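Local coordinates for protein immunoreactive 84kD antigen PG93 (Porphyromonas gingivalis, PDB 5M11) that serves as an essential bacterial surface component of the type-IX secretion system and binds calcium and zinc ions, at residues K432-W436 against F447-P451; G392-F396 against A405-G409; G440-N445 against A465-F470; D372-I376 against F386-T390. Residue numbers count along the deposited sequence, not the author numbering.

Contacts 4 and 2 lie in one four-stranded β-propeller blade: contact 4 pairs its first and second strands, contact 2 its third and fourth, and Phe396 N to Val388 O, 2.8 Å, a probable hydrogen bond, joins them. Contact 1 pairs the middle strands of the following blade, packing Leu435 CD2 3.7 Å from Phe387 CG and 3.6 Å from Leu395 CD2; Tyr449 OH and Tyr407 OH, 3.1 Å apart, probably hydrogen-bond. The turn between contact 1's strands belongs to contact 3, which reaches the next blade in turn. Calcium is bound at contact 1, whose centre is about 15 Å from those of contacts 2 and 4; the Asp375 side chain of contact 4 is about 6 Å from a zinc.

Contact 1 (K432-W436 against F447-P451); sequences KGNLW and FMYDP. With CA (calcium ion), chain M.
Gly433 opens the touching part with left-handed backbone angles (88°/14°) and sets its O 3.4 Å from Pro451 CD. Asn434 then turns extended; with chi1 m its side chain swings across to Asp450 and Met448 (OD1 to Asp450 CG 3.4 Å, CG to Met448 SD 3.8 Å), while its N hydrogen-bonds to Asp430 OD1. At Leu435 regular antiparallel pairing begins: Leu435 N donates to Tyr449 O and Tyr449 N to Leu435 O, both 2.8 Å, making a hydrogen-bonded pair with CA atoms 5.0 Å apart. Leu435 (chi1 t) shares its face with Tyr449 (chi1 t), CB to CB 4.3 Å. Trp436 forms the next, non-hydrogen-bonded pair with Met448, CA to CA 4.5 Å, on the other face. Its m rotamer lays the six-membered ring against Met448 (chi1 t): Met448 CB sits 3.6 Å from the ring centroid in a CH-π contact, and SD, 4.5 Å from it and oblique, adds a Met-aromatic contact. Trp436 NE1 turns to Asp430 OD2. Past the paired residues, Asp450 OD2 binds calcium at 2.4 Å. This is the central hairpin of a propeller blade, strands 435-439 and 446-450, flanked by strand 422-429 on one side and 455-459 on the other, with Leu435 and Phe447 packed on strand 394-399 of the preceding blade.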
loop_
_atom_site.group_PDB
_atom_site.type_symbol
_atom_site.label_atom_id
_atom_site.label_comp_id
_atom_site.label_asym_id
_atom_site.label_seq_id
_atom_site.Cartn_x
_atom_site.Cartn_y
_atom_site.Cartn_z
ATOM N N LYS A 432 9.101 -1.869 -33.421
ATOM C CA LYS A 432 9.319 -0.823 -34.417
ATOM C C LYS A 432 9.100 0.615 -33.850
ATOM O O LYS A 432 9.314 1.594 -34.571
ATOM C CB LYS A 432 8.437 -1.078 -35.635
ATOM C CG LYS A 432 9.160 -1.898 -36.694
ATOM C CD LYS A 432 8.209 -2.721 -37.555
ATOM C CE LYS A 432 7.913 -4.093 -36.982
ATOM N NZ LYS A 432 9.118 -4.966 -36.958
ATOM N N GLY A 433 8.737 0.725 -32.569
ATOM C CA GLY A 433 8.560 2.011 -31.895
ATOM C C GLY A 433 7.191 2.658 -31.972
ATOM O O GLY A 433 7.050 3.835 -31.620
ATOM N N ASN A 434 6.171 1.892 -32.396
ATOM C CA ASN A 434 4.791 2.352 -32.512
ATOM C C ASN A 434 4.005 2.072 -31.246
ATOM O O ASN A 434 4.295 1.110 -30.545
ATOM C CB ASN A 434 4.095 1.678 -33.693
ATOM C CG ASN A 434 4.711 1.995 -35.017
ATOM O OD1 ASN A 434 4.930 3.166 -35.364
ATOM N ND2 ASN A 434 4.990 0.952 -35.781
ATOM N N LEU A 435 2.977 2.878 -30.980
ATOM C CA LEU A 435 2.147 2.684 -29.816
ATOM C C LEU A 435 0.847 2.008 -30.195
ATOM O O LEU A 435 0.005 2.604 -30.858
ATOM C CB LEU A 435 1.872 4.016 -29.099
ATOM C CG LEU A 435 0.930 3.933 -27.883
ATOM C CD1 LEU A 435 1.642 3.363 -26.659
ATOM C CD2 LEU A 435 0.331 5.279 -27.574
ATOM N N TRP A 436 0.683 0.767 -29.763
ATOM C CA TRP A 436 -0.548 0.005 -29.924
ATOM C C TRP A 436 -1.360 0.129 -28.635
ATOM O O TRP A 436 -0.794 0.181 -27.531
ATOM C CB TRP A 436 -0.231 -1.451 -30.243
ATOM C CG TRP A 436 0.385 -1.597 -31.585
ATOM C CD1 TRP A 436 1.706 -1.476 -31.896
ATOM C CD2 TRP A 436 -0.310 -1.777 -32.827
ATOM N NE1 TRP A 436 1.882 -1.599 -33.258
ATOM C CE2 TRP A 436 0.664 -1.818 -33.848
ATOM C CE3 TRP A 436 -1.664 -1.938 -33.172
ATOM C CZ2 TRP A 436 0.330 -1.994 -35.188
ATOM C CZ3 TRP A 436 -1.994 -2.121 -34.502
ATOM C CH2 TRP A 436 -1.008 -2.130 -35.493
ATOM N N PHE A 447 -6.183 0.468 -31.748
ATOM C CA PHE A 447 -5.527 1.567 -32.458
ATOM C C PHE A 447 -3.988 1.464 -32.427
ATOM O O PHE A 447 -3.405 0.705 -31.645
ATOM C CB PHE A 447 -5.988 2.950 -31.907
ATOM C CG PHE A 447 -5.427 3.354 -30.562
ATOM C CD1 PHE A 447 -4.185 3.966 -30.461
ATOM C CD2 PHE A 447 -6.154 3.148 -29.398
ATOM C CE1 PHE A 447 -3.655 4.311 -29.215
ATOM C CE2 PHE A 447 -5.626 3.503 -28.152
ATOM C CZ PHE A 447 -4.372 4.067 -28.068
ATOM N N MET A 448 -3.349 2.264 -33.294
ATOM C CA MET A 448 -1.915 2.431 -33.396
ATOM C C MET A 448 -1.572 3.910 -33.656
ATOM O O MET A 448 -2.225 4.580 -34.483
ATOM C CB MET A 448 -1.296 1.536 -34.469
ATOM C CG MET A 448 0.218 1.549 -34.417
ATOM S SD MET A 448 1.037 1.783 -36.019
ATOM C CE MET A 448 0.730 3.554 -36.325
ATOM N N TYR A 449 -0.517 4.400 -32.952
ATOM C CA TYR A 449 0.024 5.746 -33.100
ATOM C C TYR A 449 1.502 5.684 -33.416
ATOM O O TYR A 449 2.253 5.005 -32.712
ATOM C CB TYR A 449 -0.212 6.583 -31.840
ATOM C CG TYR A 449 0.357 7.988 -31.900
ATOM C CD1 TYR A 449 -0.048 8.886 -32.884
ATOM C CD2 TYR A 449 1.259 8.437 -30.940
ATOM C CE1 TYR A 449 0.459 10.181 -32.932
ATOM C CE2 TYR A 449 1.766 9.732 -30.973
ATOM C CZ TYR A 449 1.364 10.600 -31.970
ATOM O OH TYR A 449 1.882 11.867 -32.001
ATOM N N ASP A 450 1.912 6.365 -34.504
ATOM C CA ASP A 450 3.324 6.478 -34.884
ATOM C C ASP A 450 3.804 7.773 -34.245
ATOM O O ASP A 450 3.377 8.845 -34.687
ATOM C CB ASP A 450 3.538 6.448 -36.420
ATOM C CG ASP A 450 4.979 6.181 -36.876
ATOM O OD1 ASP A 450 5.926 6.580 -36.150
ATOM O OD2 ASP A 450 5.158 5.593 -37.971
ATOM N N PRO A 451 4.575 7.713 -33.131
ATOM C CA PRO A 451 4.979 8.955 -32.456
ATOM C C PRO A 451 5.874 9.835 -33.330
ATOM O O PRO A 451 5.912 11.051 -33.122
ATOM C CB PRO A 451 5.728 8.458 -31.212
ATOM C CG PRO A 451 5.329 7.052 -31.051
ATOM C CD PRO A 451 5.123 6.537 -32.431
HETATM CA CA CA M . 7.372 6.202 -38.660
#

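Contact 2 (G392-F396 against A405-G409); sequences GNGLF and ARYSG
Two backbone hydrogen bonds make Leu395 and Tyr407 an antiparallel hydrogen-bonded pair: Tyr407 N to Leu395 O, 2.7 Å, and Leu395 N to Tyr407 O, 2.8 Å, with CA atoms 4.9 Å apart. A third bond comes from a side chain, Arg406 NH1 to Asn393 O at 3.0 Å, in which the guanidinium offers its edge to the backbone carbonyl of Asn393. Weaker CA-H...O contacts follow, Phe396 CA to Ala405 O at 3.4 Å and Arg406 CA to Leu395 O at 3.5 Å. Gly394, at phi/psi 100°/-163°, comes close to the partner backbone, CA to Tyr407 O 3.5 Å; a CB there would clash with that oxygen. Strands 394-399 and 402-407 form the last hairpin of a four-stranded propeller blade, 402-407 being its outermost strand; the axes of 394-396 and 405-407 approach to 4.6 Å, with 156° between their N-to-C directions. Phe396 and Arg406 make the neighbouring non-hydrogen-bonded pair, CA to CA 4.7 Å. Arg406, extended through chi1 and chi2 (both t), runs over the Phe396 ring (chi1 m): CG lies 3.9 Å from the centroid, a CH-π contact, and CD is 3.5 Å from Phe396 CZ. Helix 357-364 packs on this side through Val360 and Leu364. On the opposite face Leu395 (t) and Tyr407 (m) touch, CB to CB 4.1 Å, and Tyr407 OH turns to Glu397 OE1.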
loop_
_atom_site.group_PDB
_atom_site.type_symbol
_atom_site.label_atom_id
_atom_site.label_comp_id
_atom_site.label_asym_id
_atom_site.label_seq_id
_atom_site.Cartn_x
_atom_site.Cartn_y
_atom_site.Cartn_z
ATOM N N GLY A 392 -11.478 7.590 -19.211
ATOM C CA GLY A 392 -12.419 8.689 -19.370
ATOM C C GLY A 392 -11.852 9.978 -19.939
ATOM O O GLY A 392 -12.584 10.706 -20.606
ATOM N N ASN A 393 -10.557 10.279 -19.706
ATOM C CA ASN A 393 -9.949 11.542 -20.158
ATOM C C ASN A 393 -8.979 11.452 -21.386
ATOM O O ASN A 393 -8.419 12.479 -21.796
ATOM C CB ASN A 393 -9.227 12.223 -18.996
ATOM C CG ASN A 393 -10.164 12.913 -18.041
ATOM O OD1 ASN A 393 -10.771 13.953 -18.359
ATOM N ND2 ASN A 393 -10.293 12.344 -16.844
ATOM N N GLY A 394 -8.808 10.267 -21.961
ATOM C CA GLY A 394 -7.978 10.095 -23.151
ATOM C C GLY A 394 -6.571 9.571 -22.953
ATOM O O GLY A 394 -6.263 8.963 -21.928
ATOM N N LEU A 395 -5.727 9.763 -23.979
ATOM C CA LEU A 395 -4.332 9.338 -24.005
ATOM C C LEU A 395 -3.430 10.533 -23.740
ATOM O O LEU A 395 -3.659 11.628 -24.271
ATOM C CB LEU A 395 -4.004 8.697 -25.362
ATOM C CG LEU A 395 -2.615 8.092 -25.567
ATOM C CD1 LEU A 395 -2.301 7.059 -24.520
ATOM C CD2 LEU A 395 -2.520 7.459 -26.915
ATOM N N PHE A 396 -2.411 10.333 -22.910
ATOM C CA PHE A 396 -1.501 11.400 -22.530
ATOM C C PHE A 396 -0.081 11.054 -22.909
ATOM O O PHE A 396 0.341 9.904 -22.789
ATOM C CB PHE A 396 -1.620 11.690 -21.027
ATOM C CG PHE A 396 -2.905 12.399 -20.641
ATOM C CD1 PHE A 396 -2.930 13.779 -20.458
ATOM C CD2 PHE A 396 -4.086 11.683 -20.444
ATOM C CE1 PHE A 396 -4.111 14.430 -20.080
ATOM C CE2 PHE A 396 -5.276 12.343 -20.100
ATOM C CZ PHE A 396 -5.274 13.706 -19.897
ATOM N N ALA A 405 1.296 16.329 -24.446
ATOM C CA ALA A 405 0.049 16.270 -25.235
ATOM C C ALA A 405 -1.065 15.434 -24.614
ATOM O O ALA A 405 -0.783 14.431 -23.971
ATOM C CB ALA A 405 0.337 15.725 -26.634
ATOM N N ARG A 406 -2.339 15.821 -24.892
ATOM C CA ARG A 406 -3.567 15.079 -24.554
ATOM C C ARG A 406 -4.343 14.752 -25.857
ATOM O O ARG A 406 -4.750 15.653 -26.599
ATOM C CB ARG A 406 -4.480 15.798 -23.537
ATOM C CG ARG A 406 -5.754 14.997 -23.268
ATOM C CD ARG A 406 -6.750 15.684 -22.373
ATOM N NE ARG A 406 -7.673 16.544 -23.118
ATOM C CZ ARG A 406 -8.921 16.219 -23.446
ATOM N NH1 ARG A 406 -9.420 15.036 -23.103
ATOM N NH2 ARG A 406 -9.682 17.074 -24.114
ATOM N N TYR A 407 -4.529 13.453 -26.120
ATOM C CA TYR A 407 -5.222 12.915 -27.299
ATOM C C TYR A 407 -6.582 12.363 -26.907
ATOM O O TYR A 407 -6.662 11.458 -26.060
ATOM C CB TYR A 407 -4.381 11.811 -27.972
ATOM C CG TYR A 407 -2.989 12.243 -28.374
ATOM C CD1 TYR A 407 -2.796 13.241 -29.326
ATOM C CD2 TYR A 407 -1.864 11.632 -27.831
ATOM C CE1 TYR A 407 -1.517 13.625 -29.723
ATOM C CE2 TYR A 407 -0.579 12.011 -28.217
ATOM C CZ TYR A 407 -0.411 13.003 -29.172
ATOM O OH TYR A 407 0.844 13.403 -29.561
ATOM N N SER A 408 -7.650 12.938 -27.497
ATOM C CA SER A 408 -9.048 12.559 -27.280
ATOM C C SER A 408 -9.929 13.188 -28.334
ATOM O O SER A 408 -9.816 14.387 -28.596
ATOM C CB SER A 408 -9.532 12.976 -25.892
ATOM O OG SER A 408 -10.826 12.471 -25.608
ATOM N N GLY A 409 -10.790 12.369 -28.924
ATOM C CA GLY A 409 -11.770 12.797 -29.909
ATOM C C GLY A 409 -11.279 13.060 -31.316
ATOM O O GLY A 409 -10.348 12.404 -31.792
#

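Contact 3 (G440-N445 against A465-F470); sequences GAVGKN and ANLASF
The two segments run past each other in opposite senses, CA atoms pairing Gly440 with Ser469 (4.8 Å), Ala441 with Ala468 (4.5 Å) and Val442 with Asn466 (4.8 Å), but without a regular ladder. This is a contact between successive blades of the β-propeller: residues 440-445 link strands 435-439 and 446-450, while 465-470 lead into strand 469-475, the first of the next blade. Ala441 (50°/46°) and Asn466 (69°/9°) both adopt left-handed backbone angles, and Lys444 is the centre of an inverse γ-turn. Ala441 N lies between two carbonyls, bonded to Leu467 O at 3.3 Å with good geometry and weakly to Ala468 O, also at 3.3 Å. Gly440 CA comes within 3.2 Å of Ala468 O, leaving no room for a CB. Further along, Asn466 N bonds weakly to Val442 O at 3.4 Å, and Asn466 CA makes a CA-H...O contact with the same oxygen at 3.4 Å. Ala468 and Ser469 together face His487 in a classic β bulge where the strand begins. Among the side chains, Asn445 points across the junction: its OD1 weakly accepts Asn466 N at 3.0 Å and lies 3.1 Å from Ala465 CA. Gly443 O meets Ala465 CB at 3.7 Å. Phe470 (chi1 m) turns its ring edge to the same asparagine, with CE2 4.0 Å from Asn445 CG.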
loop_
_atom_site.group_PDB
_atom_site.type_symbol
_atom_site.label_atom_id
_atom_site.label_comp_id
_atom_site.label_asym_id
_atom_site.label_seq_id
_atom_site.Cartn_x
_atom_site.Cartn_y
_atom_site.Cartn_z
ATOM N N GLY A 440 -12.120 1.581 -24.744
ATOM C CA GLY A 440 -13.362 1.005 -24.254
ATOM C C GLY A 440 -14.625 1.657 -24.781
ATOM O O GLY A 440 -14.648 2.865 -25.047
ATOM N N ALA A 441 -15.685 0.821 -24.903
ATOM C CA ALA A 441 -17.073 1.087 -25.320
ATOM C C ALA A 441 -17.208 1.900 -26.648
ATOM O O ALA A 441 -18.026 2.820 -26.721
ATOM C CB ALA A 441 -17.827 1.783 -24.192
ATOM N N VAL A 442 -16.431 1.533 -27.696
ATOM C CA VAL A 442 -16.441 2.168 -29.035
ATOM C C VAL A 442 -16.242 1.107 -30.114
ATOM O O VAL A 442 -15.637 0.069 -29.816
ATOM C CB VAL A 442 -15.392 3.310 -29.223
ATOM C CG1 VAL A 442 -15.839 4.611 -28.577
ATOM C CG2 VAL A 442 -13.998 2.903 -28.762
ATOM N N GLY A 443 -16.688 1.410 -31.347
ATOM C CA GLY A 443 -16.553 0.554 -32.529
ATOM C C GLY A 443 -15.124 0.162 -32.884
ATOM O O GLY A 443 -14.738 -0.993 -32.670
ATOM N N LYS A 444 -14.316 1.129 -33.416
ATOM C CA LYS A 444 -12.904 0.947 -33.803
ATOM C C LYS A 444 -12.046 0.909 -32.528
ATOM O O LYS A 444 -11.345 1.871 -32.170
ATOM C CB LYS A 444 -12.450 2.050 -34.776
ATOM C CG LYS A 444 -13.099 2.004 -36.154
ATOM C CD LYS A 444 -12.938 3.320 -36.908
ATOM C CE LYS A 444 -11.758 3.310 -37.855
ATOM N NZ LYS A 444 -11.090 4.641 -37.946
ATOM N N ASN A 445 -12.150 -0.236 -31.841
ATOM C CA ASN A 445 -11.566 -0.578 -30.551
ATOM C C ASN A 445 -10.051 -0.469 -30.474
ATOM O O ASN A 445 -9.544 0.174 -29.562
ATOM C CB ASN A 445 -11.971 -2.011 -30.183
ATOM C CG ASN A 445 -13.221 -2.124 -29.348
ATOM O OD1 ASN A 445 -13.935 -3.108 -29.451
ATOM N ND2 ASN A 445 -13.501 -1.160 -28.462
ATOM N N ALA A 465 -15.444 -6.034 -31.226
ATOM C CA ALA A 465 -15.871 -4.637 -31.317
ATOM C C ALA A 465 -16.983 -4.302 -30.316
ATOM O O ALA A 465 -17.835 -5.144 -30.002
ATOM C CB ALA A 465 -16.316 -4.301 -32.727
ATOM N N ASN A 466 -16.907 -3.061 -29.776
ATOM C CA ASN A 466 -17.809 -2.379 -28.833
ATOM C C ASN A 466 -17.811 -2.955 -27.409
ATOM O O ASN A 466 -18.612 -2.493 -26.595
ATOM C CB ASN A 466 -19.233 -2.320 -29.377
ATOM C CG ASN A 466 -19.359 -1.429 -30.581
ATOM O OD1 ASN A 466 -19.140 -0.218 -30.497
ATOM N ND2 ASN A 466 -19.722 -2.004 -31.728
ATOM N N LEU A 467 -16.887 -3.885 -27.071
ATOM C CA LEU A 467 -16.829 -4.427 -25.708
ATOM C C LEU A 467 -16.415 -3.333 -24.733
ATOM O O LEU A 467 -15.607 -2.472 -25.081
ATOM C CB LEU A 467 -15.943 -5.681 -25.556
ATOM C CG LEU A 467 -14.442 -5.621 -25.892
ATOM C CD1 LEU A 467 -13.613 -5.210 -24.675
ATOM C CD2 LEU A 467 -13.954 -6.994 -26.337
ATOM N N ALA A 468 -17.008 -3.358 -23.532
ATOM C CA ALA A 468 -16.813 -2.393 -22.456
ATOM C C ALA A 468 -15.331 -2.113 -22.140
ATOM O O ALA A 468 -14.920 -0.956 -22.202
ATOM C CB ALA A 468 -17.525 -2.868 -21.200
ATOM N N SER A 469 -14.534 -3.142 -21.802
ATOM C CA SER A 469 -13.141 -2.909 -21.449
ATOM C C SER A 469 -12.246 -4.110 -21.655
ATOM O O SER A 469 -12.607 -5.243 -21.316
ATOM C CB SER A 469 -13.033 -2.476 -19.991
ATOM O OG SER A 469 -11.684 -2.354 -19.577
ATOM N N PHE A 470 -11.053 -3.824 -22.196
ATOM C CA PHE A 470 -9.956 -4.760 -22.376
ATOM C C PHE A 470 -9.079 -4.658 -21.136
ATOM O O PHE A 470 -9.282 -3.757 -20.315
ATOM C CB PHE A 470 -9.154 -4.438 -23.652
ATOM C CG PHE A 470 -9.732 -4.892 -24.973
ATOM C CD1 PHE A 470 -9.546 -6.196 -25.420
ATOM C CD2 PHE A 470 -10.384 -3.993 -25.812
ATOM C CE1 PHE A 470 -10.032 -6.598 -26.673
ATOM C CE2 PHE A 470 -10.903 -4.404 -27.045
ATOM C CZ PHE A 470 -10.718 -5.701 -27.472
#

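Contact 4 (D372-I376 against F386-T390); sequences DAIDI and FFVGT
Phe386 (chi1 p) begins the second strand, its ring CD1 4.2 Å from Ile376 CG2. The Phe387 ring takes no part in the pairing with 372-376; it packs on Leu395 and Glu397 of strand 394-399 and on Leu435 and Tyr449 of the following blade, while Phe387 O meets Ile376 CA in a CA-H...O contact at 3.5 Å. Val388 (t) forms a non-hydrogen-bonded pair with Ile376 (m), CA to CA 4.8 Å; Val388 CG2 touches Ile376 CD1 at 4.0 Å, and CG1 touches Ala373 CB at 3.8 Å. Gly389 N donates to Asp375 O (3.0 Å), and Gly389 O accepts twice, from Ile374 N at 2.9 Å and weakly from Asp375 N at 3.3 Å. Thr390 (p) closes the ladder opposite Ala373, CA to CA 4.1 Å, its OG1 bonded to Gly394 O. The axes of the short strands 373-376 and 386-390 approach to 4.7 Å, with 146° between their N-to-C directions. Ile374 (-119°/-9°) and Asp375 facing the single Gly389 make a classic β bulge, here in the hairpin of the first two strands of a propeller blade.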
loop_
_atom_site.group_PDB
_atom_site.type_symbol
_atom_site.label_atom_id
_atom_site.label_comp_id
_atom_site.label_asym_id
_atom_site.label_seq_id
_atom_site.Cartn_x
_atom_site.Cartn_y
_atom_site.Cartn_z
ATOM N N ASP A 372 -8.244 9.051 -13.136
ATOM C CA ASP A 372 -8.191 7.610 -13.320
ATOM C C ASP A 372 -7.174 7.210 -14.372
ATOM O O ASP A 372 -7.533 6.614 -15.391
ATOM C CB ASP A 372 -9.581 7.030 -13.654
ATOM C CG ASP A 372 -10.729 7.677 -12.906
ATOM O OD1 ASP A 372 -10.821 7.478 -11.670
ATOM O OD2 ASP A 372 -11.532 8.389 -13.555
ATOM N N ALA A 373 -5.896 7.542 -14.118
ATOM C CA ALA A 373 -4.775 7.105 -14.946
ATOM C C ALA A 373 -4.596 5.613 -14.650
ATOM O O ALA A 373 -4.340 5.254 -13.501
ATOM C CB ALA A 373 -3.528 7.908 -14.606
ATOM N N ILE A 374 -4.847 4.740 -15.632
ATOM C CA ILE A 374 -4.864 3.300 -15.357
ATOM C C ILE A 374 -3.815 2.437 -16.121
ATOM O O ILE A 374 -3.699 1.241 -15.798
ATOM C CB ILE A 374 -6.284 2.735 -15.613
ATOM C CG1 ILE A 374 -6.849 3.223 -16.953
ATOM C CG2 ILE A 374 -7.216 3.065 -14.457
ATOM C CD1 ILE A 374 -7.604 2.265 -17.588
ATOM N N ASP A 375 -3.088 2.993 -17.116
ATOM C CA ASP A 375 -2.062 2.217 -17.822
ATOM C C ASP A 375 -0.910 3.106 -18.319
ATOM O O ASP A 375 -1.096 4.274 -18.665
ATOM C CB ASP A 375 -2.641 1.375 -18.988
ATOM C CG ASP A 375 -1.988 0.002 -19.225
ATOM O OD1 ASP A 375 -0.830 -0.210 -18.771
ATOM O OD2 ASP A 375 -2.615 -0.844 -19.894
ATOM N N ILE A 376 0.293 2.525 -18.307
ATOM C CA ILE A 376 1.536 3.137 -18.752
ATOM C C ILE A 376 2.090 2.333 -19.921
ATOM O O ILE A 376 1.873 1.112 -20.008
ATOM C CB ILE A 376 2.590 3.231 -17.605
ATOM C CG1 ILE A 376 1.953 3.543 -16.208
ATOM C CG2 ILE A 376 3.723 4.224 -17.952
ATOM C CD1 ILE A 376 1.466 5.008 -15.948
ATOM N N PHE A 386 7.045 8.414 -22.507
ATOM C CA PHE A 386 6.048 7.407 -22.177
ATOM C C PHE A 386 4.657 7.975 -22.379
ATOM O O PHE A 386 4.483 9.194 -22.378
ATOM C CB PHE A 386 6.229 6.859 -20.737
ATOM C CG PHE A 386 6.138 7.872 -19.616
ATOM C CD1 PHE A 386 4.933 8.111 -18.970
ATOM C CD2 PHE A 386 7.267 8.565 -19.187
ATOM C CE1 PHE A 386 4.853 9.038 -17.927
ATOM C CE2 PHE A 386 7.185 9.501 -18.154
ATOM C CZ PHE A 386 5.982 9.722 -17.521
ATOM N N PHE A 387 3.673 7.080 -22.554
ATOM C CA PHE A 387 2.257 7.396 -22.724
ATOM C C PHE A 387 1.448 6.890 -21.530
ATOM O O PHE A 387 1.841 5.914 -20.864
ATOM C CB PHE A 387 1.707 6.800 -24.034
ATOM C CG PHE A 387 2.020 7.600 -25.280
ATOM C CD1 PHE A 387 1.138 8.576 -25.740
ATOM C CD2 PHE A 387 3.186 7.372 -25.996
ATOM C CE1 PHE A 387 1.430 9.319 -26.889
ATOM C CE2 PHE A 387 3.484 8.125 -27.133
ATOM C CZ PHE A 387 2.600 9.083 -27.579
ATOM N N VAL A 388 0.327 7.580 -21.238
ATOM C CA VAL A 388 -0.570 7.223 -20.137
ATOM C C VAL A 388 -2.027 7.194 -20.630
ATOM O O VAL A 388 -2.502 8.143 -21.245
ATOM C CB VAL A 388 -0.406 8.140 -18.895
ATOM C CG1 VAL A 388 -1.339 7.712 -17.758
ATOM C CG2 VAL A 388 1.042 8.153 -18.414
ATOM N N GLY A 389 -2.713 6.099 -20.328
ATOM C CA GLY A 389 -4.112 5.916 -20.671
ATOM C C GLY A 389 -4.988 6.166 -19.469
ATOM O O GLY A 389 -4.849 5.483 -18.447
ATOM N N THR A 390 -5.856 7.188 -19.568
ATOM C CA THR A 390 -6.815 7.530 -18.524
ATOM C C THR A 390 -8.179 6.955 -18.885
ATOM O O THR A 390 -8.588 6.990 -20.054
ATOM C CB THR A 390 -6.903 9.037 -18.285
ATOM O OG1 THR A 390 -7.256 9.680 -19.504
ATOM C CG2 THR A 390 -5.620 9.625 -17.699
#